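Local coordinates for protein octopine dehydrogenase (PDB 3C7A) that catalyses the NADH-dependent reductive condensation of L-arginine with pyruvate to give D-octopine, and the reverse oxidation, at residues E230-Y235 with L306-K311. Residues are numbered along the deposited sequence; the frame is centred on the assembly and turned at random.
Sequences EAPLFY and LVHPVK
Phe234 has CG anti to the backbone N (chi1 -179°) and His308 has CG anti to its own carbonyl carbon (chi1 -82°), torsions that carry each CG toward the other ring. The two rings form a T-shaped pair: the edge of Phe234 points at the imidazole face, CD1 standing 3.6 Å above that plane over its centre, and the planes meet at 65°. The backbones are joined by a single beta bridge, Leu233 with Val307, an example of two irregular segments held together without a full sheet: His308 N donates almost straight to Pro232 O at 3.1 Å, and Phe234 N reaches Leu306 O at 2.8 Å. Pro232 O lies in the imidazole plane and also takes a weak bond from ND1 of His308 (3.4 Å); a second weak one runs from ND1 to Leu233 O. An alanine in place of His308 would probably leave the Phe234 edge without its aromatic face and cost both carbonyls their weak ND1 bonds. Farther along, Ala231 CB packs on Val310 CG2 at 3.9 Å, while Leu306 CD1 meets the Tyr235 ring at its edge. Tyr235 OH is hydrogen-bonded to NE2 of the active-site His212, tying this loop pair to the catalytic centre. Within the alpha-helical domain, Phe234 and His308 pack against helix 211-220, where Trp220 makes a further edge-to-face pair with His308, and Val310 and Lys311 begin strand 310-313, which pairs antiparallel with 316-319.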
ATOM      1  N   GLU A 230     -22.171 -22.029  -9.791  1.00 26.95           N
ATOM      2  CA  GLU A 230     -21.803 -20.634 -10.086  1.00 26.68           C
ATOM      3  C   GLU A 230     -20.836 -20.046  -9.049  1.00 26.30           C
ATOM      4  O   GLU A 230     -20.497 -20.704  -8.064  1.00 26.23           O
ATOM      5  CB  GLU A 230     -23.056 -19.752 -10.229  1.00 26.68           C
ATOM      6  CG  GLU A 230     -23.890 -19.598  -8.956  1.00 26.93           C
ATOM      7  CD  GLU A 230     -25.060 -18.637  -9.122  1.00 27.05           C
ATOM      8  OE1 GLU A 230     -24.907 -17.604  -9.810  1.00 27.60           O
ATOM      9  OE2 GLU A 230     -26.137 -18.914  -8.552  1.00 27.57           O
ATOM     10  N   ALA A 231     -20.401 -18.807  -9.283  1.00 25.87           N
ATOM     11  CA  ALA A 231     -19.473 -18.111  -8.386  1.00 25.50           C
ATOM     12  C   ALA A 231     -20.131 -17.718  -7.056  1.00 25.17           C
ATOM     13  O   ALA A 231     -21.126 -16.989  -7.049  1.00 25.15           O
ATOM     14  CB  ALA A 231     -18.885 -16.883  -9.077  1.00 25.49           C
ATOM     15  N   PRO A 232     -19.580 -18.211  -5.927  1.00 24.90           N
ATOM     16  CA  PRO A 232     -20.120 -17.907  -4.597  1.00 24.71           C
ATOM     17  C   PRO A 232     -19.679 -16.540  -4.057  1.00 24.51           C
ATOM     18  O   PRO A 232     -18.682 -15.980  -4.523  1.00 24.47           O
ATOM     19  CB  PRO A 232     -19.556 -19.035  -3.730  1.00 24.72           C
ATOM     20  CG  PRO A 232     -18.271 -19.400  -4.379  1.00 24.77           C
ATOM     21  CD  PRO A 232     -18.410 -19.108  -5.854  1.00 24.87           C
ATOM     22  N   LEU A 233     -20.548 -16.050  -2.989  1.00 24.27           N
ATOM     23  CA  LEU A 233     -20.237 -14.737  -2.441  1.00 24.04           C
ATOM     24  C   LEU A 233     -18.866 -14.727  -1.773  1.00 23.84           C
ATOM     25  O   LEU A 233     -18.351 -15.773  -1.375  1.00 23.69           O
ATOM     26  CB  LEU A 233     -21.312 -14.306  -1.439  1.00 24.10           C
ATOM     27  CG  LEU A 233     -22.688 -13.981  -2.021  1.00 24.12           C
ATOM     28  CD1 LEU A 233     -23.777 -14.201  -0.981  1.00 24.18           C
ATOM     29  CD2 LEU A 233     -22.727 -12.556  -2.551  1.00 24.10           C
ATOM     30  N   PHE A 234     -18.280 -13.436  -1.640  1.00 20.00           N
ATOM     31  CA  PHE A 234     -16.877 -13.361  -1.249  1.00 20.00           C
ATOM     32  C   PHE A 234     -16.733 -12.941   0.210  1.00 20.00           C
ATOM     33  O   PHE A 234     -16.752 -13.779   1.112  1.00 23.23           O
ATOM     34  CB  PHE A 234     -16.121 -12.387  -2.153  1.00 20.00           C
ATOM     35  CG  PHE A 234     -14.657 -12.274  -1.835  1.00 20.00           C
ATOM     36  CD1 PHE A 234     -13.767 -13.250  -2.245  1.00 20.00           C
ATOM     37  CD2 PHE A 234     -14.173 -11.187  -1.124  1.00 20.00           C
ATOM     38  CE1 PHE A 234     -12.420 -13.147  -1.954  1.00 20.00           C
ATOM     39  CE2 PHE A 234     -12.827 -11.080  -0.829  1.00 20.00           C
ATOM     40  CZ  PHE A 234     -11.949 -12.060  -1.244  1.00 20.00           C
ATOM     41  N   TYR A 235     -17.027 -11.736   0.758  1.00 23.27           N
ATOM     42  CA  TYR A 235     -17.071 -11.318   2.166  1.00 23.13           C
ATOM     43  C   TYR A 235     -18.296 -11.867   2.907  1.00 23.11           C
ATOM     44  O   TYR A 235     -18.196 -12.267   4.069  1.00 23.08           O
ATOM     45  CB  TYR A 235     -17.040  -9.788   2.294  1.00 23.10           C
ATOM     46  CG  TYR A 235     -15.822  -9.105   1.702  1.00 23.03           C
ATOM     47  CD1 TYR A 235     -15.898  -8.448   0.473  1.00 23.07           C
ATOM     48  CD2 TYR A 235     -14.599  -9.096   2.378  1.00 22.84           C
ATOM     49  CE1 TYR A 235     -14.786  -7.808  -0.078  1.00 23.13           C
ATOM     50  CE2 TYR A 235     -13.478  -8.461   1.837  1.00 22.93           C
ATOM     51  CZ  TYR A 235     -13.580  -7.819   0.609  1.00 23.12           C
ATOM     52  OH  TYR A 235     -12.481  -7.189   0.066  1.00 22.97           O
ATOM     53  N   LEU A 306     -20.634  -9.031  -4.157  1.00 23.09           N
ATOM     54  CA  LEU A 306     -19.230  -9.282  -4.514  1.00 22.85           C
ATOM     55  C   LEU A 306     -18.877 -10.773  -4.420  1.00 22.68           C
ATOM     56  O   LEU A 306     -19.140 -11.412  -3.398  1.00 22.68           O
ATOM     57  CB  LEU A 306     -18.290  -8.438  -3.640  1.00 22.81           C
ATOM     58  CG  LEU A 306     -18.603  -6.944  -3.450  1.00 22.83           C
ATOM     59  CD1 LEU A 306     -17.686  -6.320  -2.406  1.00 22.90           C
ATOM     60  CD2 LEU A 306     -18.529  -6.159  -4.761  1.00 22.69           C
ATOM     61  N   VAL A 307     -18.278 -11.313  -5.485  1.00 22.47           N
ATOM     62  CA  VAL A 307     -18.025 -12.764  -5.607  1.00 22.25           C
ATOM     63  C   VAL A 307     -16.555 -13.149  -5.859  1.00 22.07           C
ATOM     64  O   VAL A 307     -15.720 -12.294  -6.164  1.00 22.05           O
ATOM     65  CB  VAL A 307     -18.913 -13.418  -6.716  1.00 22.27           C
ATOM     66  CG1 VAL A 307     -20.390 -13.389  -6.327  1.00 22.31           C
ATOM     67  CG2 VAL A 307     -18.689 -12.750  -8.076  1.00 22.21           C
ATOM     68  N   HIS A 308     -16.268 -14.447  -5.730  1.00 21.88           N
ATOM     69  CA  HIS A 308     -14.950 -15.035  -6.007  1.00 21.76           C
ATOM     70  C   HIS A 308     -14.584 -15.008  -7.502  1.00 21.66           C
ATOM     71  O   HIS A 308     -15.475 -15.022  -8.355  1.00 21.52           O
ATOM     72  CB  HIS A 308     -14.913 -16.492  -5.522  1.00 21.73           C
ATOM     73  CG  HIS A 308     -14.634 -16.649  -4.058  1.00 21.76           C
ATOM     74  ND1 HIS A 308     -15.629 -16.639  -3.103  1.00 21.82           N
ATOM     75  CD2 HIS A 308     -13.474 -16.845  -3.387  1.00 21.74           C
ATOM     76  CE1 HIS A 308     -15.093 -16.809  -1.907  1.00 21.72           C
ATOM     77  NE2 HIS A 308     -13.786 -16.937  -2.052  1.00 21.78           N
ATOM     78  N   PRO A 309     -13.272 -14.968  -7.824  1.00 21.64           N
ATOM     79  CA  PRO A 309     -12.829 -15.159  -9.212  1.00 21.60           C
ATOM     80  C   PRO A 309     -12.821 -16.638  -9.628  1.00 21.54           C
ATOM     81  O   PRO A 309     -12.265 -17.477  -8.910  1.00 21.49           O
ATOM     82  CB  PRO A 309     -11.411 -14.582  -9.211  1.00 21.57           C
ATOM     83  CG  PRO A 309     -10.933 -14.736  -7.810  1.00 21.61           C
ATOM     84  CD  PRO A 309     -12.140 -14.713  -6.910  1.00 21.64           C
ATOM     85  N   VAL A 310     -13.436 -16.945 -10.773  1.00 21.52           N
ATOM     86  CA  VAL A 310     -13.600 -18.333 -11.250  1.00 21.47           C
ATOM     87  C   VAL A 310     -13.294 -18.516 -12.750  1.00 21.55           C
ATOM     88  O   VAL A 310     -13.130 -17.535 -13.480  1.00 21.47           O
ATOM     89  CB  VAL A 310     -15.029 -18.896 -10.946  1.00 21.47           C
ATOM     90  CG1 VAL A 310     -15.266 -19.033  -9.442  1.00 21.39           C
ATOM     91  CG2 VAL A 310     -16.117 -18.042 -11.602  1.00 21.32           C
ATOM     92  N   LYS A 311     -13.225 -19.777 -13.191  1.00 21.60           N
ATOM     93  CA  LYS A 311     -13.024 -20.131 -14.608  1.00 21.83           C
ATOM     94  C   LYS A 311     -13.794 -21.401 -15.013  1.00 21.91           C
ATOM     95  O   LYS A 311     -14.166 -22.209 -14.157  1.00 21.91           O
ATOM     96  CB  LYS A 311     -11.529 -20.266 -14.940  1.00 21.78           C
ATOM     97  CG  LYS A 311     -10.802 -21.393 -14.209  1.00 21.87           C
ATOM     98  CD  LYS A 311      -9.314 -21.392 -14.528  1.00 22.00           C
ATOM     99  CE  LYS A 311      -8.583 -22.473 -13.748  1.00 22.53           C
ATOM    100  NZ  LYS A 311      -7.120 -22.472 -14.026  1.00 22.99           N
TER
HETATM  101  O   HOH W   1     -19.768 -10.278  -0.549  1.00 17.43           O